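Local structure of hypothetical protein Atu2684 (Agrobacterium tumefaciens, 2AXO) at residues A[67-73]-A[134-138]. The protein is of unknown function but belongs to the DUF1223 family of the thioredoxin clan and carries a disulfide-bonded pair of nearby cysteines. Numbering follows the deposited sequence.
Sequences MIQKGDV and IYDRL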
loop_
_atom_site.group_PDB
_atom_site.type_symbol
_atom_site.label_atom_id
_atom_site.label_comp_id
_atom_site.label_asym_id
_atom_site.label_seq_id
_atom_site.Cartn_x
_atom_site.Cartn_y
_atom_site.Cartn_z
HETATM N N MSE A 67 25.449 4.257 -6.051
HETATM C CA MSE A 67 25.904 4.114 -4.683
HETATM C C MSE A 67 26.399 2.687 -4.441
HETATM O O MSE A 67 27.401 2.478 -3.758
HETATM C CB MSE A 67 24.772 4.477 -3.723
HETATM C CG MSE A 67 24.362 5.947 -3.797
HETATM SE SE MSE A 67 22.973 6.378 -2.505
HETATM C CE MSE A 67 21.479 5.638 -3.451
ATOM N N ILE A 68 25.700 1.706 -5.007
ATOM C CA ILE A 68 26.098 0.304 -4.870
ATOM C C ILE A 68 27.438 0.101 -5.579
ATOM O O ILE A 68 28.300 -0.642 -5.103
ATOM C CB ILE A 68 25.038 -0.652 -5.502
ATOM C CG1 ILE A 68 23.800 -0.723 -4.597
ATOM C CG2 ILE A 68 25.622 -2.056 -5.691
ATOM C CD1 ILE A 68 22.646 -1.482 -5.208
ATOM N N GLN A 69 27.615 0.759 -6.722
ATOM C CA GLN A 69 28.866 0.633 -7.460
ATOM C C GLN A 69 30.010 1.206 -6.633
ATOM O O GLN A 69 31.107 0.654 -6.613
ATOM C CB GLN A 69 28.788 1.360 -8.810
ATOM C CG GLN A 69 30.074 1.228 -9.627
ATOM C CD GLN A 69 29.943 1.801 -11.026
ATOM O OE1 GLN A 69 29.069 1.397 -11.791
ATOM N NE2 GLN A 69 30.817 2.741 -11.368
ATOM N N LYS A 70 29.753 2.312 -5.940
ATOM C CA LYS A 70 30.791 2.917 -5.117
ATOM C C LYS A 70 31.090 2.053 -3.894
ATOM O O LYS A 70 32.201 2.080 -3.358
ATOM C CB LYS A 70 30.389 4.321 -4.674
ATOM C CG LYS A 70 31.506 5.030 -3.929
ATOM C CD LYS A 70 31.357 6.530 -3.985
ATOM C CE LYS A 70 31.632 7.059 -5.382
ATOM N NZ LYS A 70 31.384 8.527 -5.440
ATOM N N GLY A 71 30.088 1.300 -3.455
ATOM C CA GLY A 71 30.252 0.407 -2.320
ATOM C C GLY A 71 30.439 1.043 -0.951
ATOM O O GLY A 71 30.892 0.366 -0.031
ATOM N N ASP A 72 30.095 2.321 -0.793
ATOM C CA ASP A 72 30.273 2.954 0.507
ATOM C C ASP A 72 29.012 2.942 1.364
ATOM O O ASP A 72 28.983 3.516 2.450
ATOM C CB ASP A 72 30.841 4.384 0.371
ATOM C CG ASP A 72 29.966 5.316 -0.454
ATOM O OD1 ASP A 72 28.954 4.874 -1.034
ATOM O OD2 ASP A 72 30.314 6.519 -0.523
ATOM N N VAL A 73 27.976 2.276 0.869
ATOM C CA VAL A 73 26.731 2.135 1.614
ATOM C C VAL A 73 26.190 0.742 1.350
ATOM O O VAL A 73 26.610 0.071 0.400
ATOM C CB VAL A 73 25.652 3.169 1.184
ATOM C CG1 VAL A 73 26.214 4.577 1.277
ATOM C CG2 VAL A 73 25.161 2.879 -0.226
ATOM N N ILE A 134 20.638 12.132 0.270
ATOM C CA ILE A 134 20.885 10.890 0.985
ATOM C C ILE A 134 22.261 10.859 1.636
ATOM O O ILE A 134 22.377 10.567 2.825
ATOM C CB ILE A 134 20.692 9.669 0.065
ATOM C CG1 ILE A 134 21.308 9.939 -1.297
ATOM C CG2 ILE A 134 19.205 9.369 -0.086
ATOM C CD1 ILE A 134 20.929 8.912 -2.354
ATOM N N TYR A 135 23.307 11.172 0.877
ATOM C CA TYR A 135 24.651 11.183 1.445
ATOM C C TYR A 135 24.800 12.238 2.538
ATOM O O TYR A 135 25.439 11.985 3.557
ATOM C CB TYR A 135 25.701 11.402 0.350
ATOM C CG TYR A 135 26.128 10.118 -0.328
ATOM C CD1 TYR A 135 26.897 9.168 0.352
ATOM C CD2 TYR A 135 25.743 9.835 -1.637
ATOM C CE1 TYR A 135 27.268 7.967 -0.260
ATOM C CE2 TYR A 135 26.110 8.638 -2.254
ATOM C CZ TYR A 135 26.871 7.711 -1.561
ATOM O OH TYR A 135 27.229 6.527 -2.172
ATOM N N ASP A 136 24.214 13.420 2.334
ATOM C CA ASP A 136 24.303 14.473 3.346
ATOM C C ASP A 136 23.553 14.046 4.607
ATOM O O ASP A 136 23.958 14.377 5.720
ATOM C CB ASP A 136 23.723 15.800 2.832
ATOM C CG ASP A 136 24.512 16.380 1.664
ATOM O OD1 ASP A 136 25.754 16.227 1.629
ATOM O OD2 ASP A 136 23.884 17.014 0.785
ATOM N N ARG A 137 22.458 13.313 4.428
ATOM C CA ARG A 137 21.673 12.839 5.562
ATOM C C ARG A 137 22.483 11.797 6.329
ATOM O O ARG A 137 22.572 11.851 7.554
ATOM C CB ARG A 137 20.354 12.217 5.091
ATOM C CG ARG A 137 19.104 12.703 5.832
ATOM C CD ARG A 137 19.304 12.774 7.339
ATOM N NE ARG A 137 18.048 12.973 8.059
ATOM C CZ ARG A 137 17.968 13.208 9.366
ATOM N NH1 ARG A 137 19.073 13.282 10.096
ATOM N NH2 ARG A 137 16.785 13.354 9.949
ATOM N N LEU A 138 23.073 10.847 5.606
ATOM C CA LEU A 138 23.874 9.801 6.242
ATOM C C LEU A 138 25.032 10.398 7.028
ATOM O O LEU A 138 25.389 9.902 8.096
ATOM C CB LEU A 138 24.416 8.827 5.190
ATOM C CG LEU A 138 23.349 7.946 4.536
ATOM C CD1 LEU A 138 23.981 7.071 3.470
ATOM C CD2 LEU A 138 22.692 7.085 5.613
#
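Tyr-135 reaches from helix 131-143 to the loop that follows helix 58-70, where its hydroxyl gives a hydrogen bond to Asp-72, 2.6 Å from OH to OD1. The acceptor lies at the ring edge, in the plane of the ring, and uses the syn lone pair of a carboxylate turned 50° from that plane. A short acid suits this place: with CG between its backbone N and carbonyl carbon (chi1 59°), Asp-72 brings OD1 to the phenol. Gly-71, at positive phi, ends the helix and lets the chain turn into this loop.

In what is probably a thioredoxin-like fold, strand 74-79 follows this turn and pairs in parallel with strand 45-50, whose Val-46 touches both Met-67 and Leu-138.

Apolar contacts accompany this bond. Met-67, here selenomethionine, runs past the ring in the opposite direction, its CG 3.6 Å from Tyr-135 CE2 and its SE 4.6 Å from the ring centroid, an oblique Met-aromatic contact. Its extended chain (chi2 -178°) carries SE out to Ile-134 CD1, an unusually short approach of doubtful exact length. Ile-134 and Leu-138, buried aliphatic residues, also touch Leu-120. Branched Val-73 uses one methyl twice: CG1 lies 3.9 Å from Tyr-135 CE1 and 4.0 Å from Leu-138 CD1.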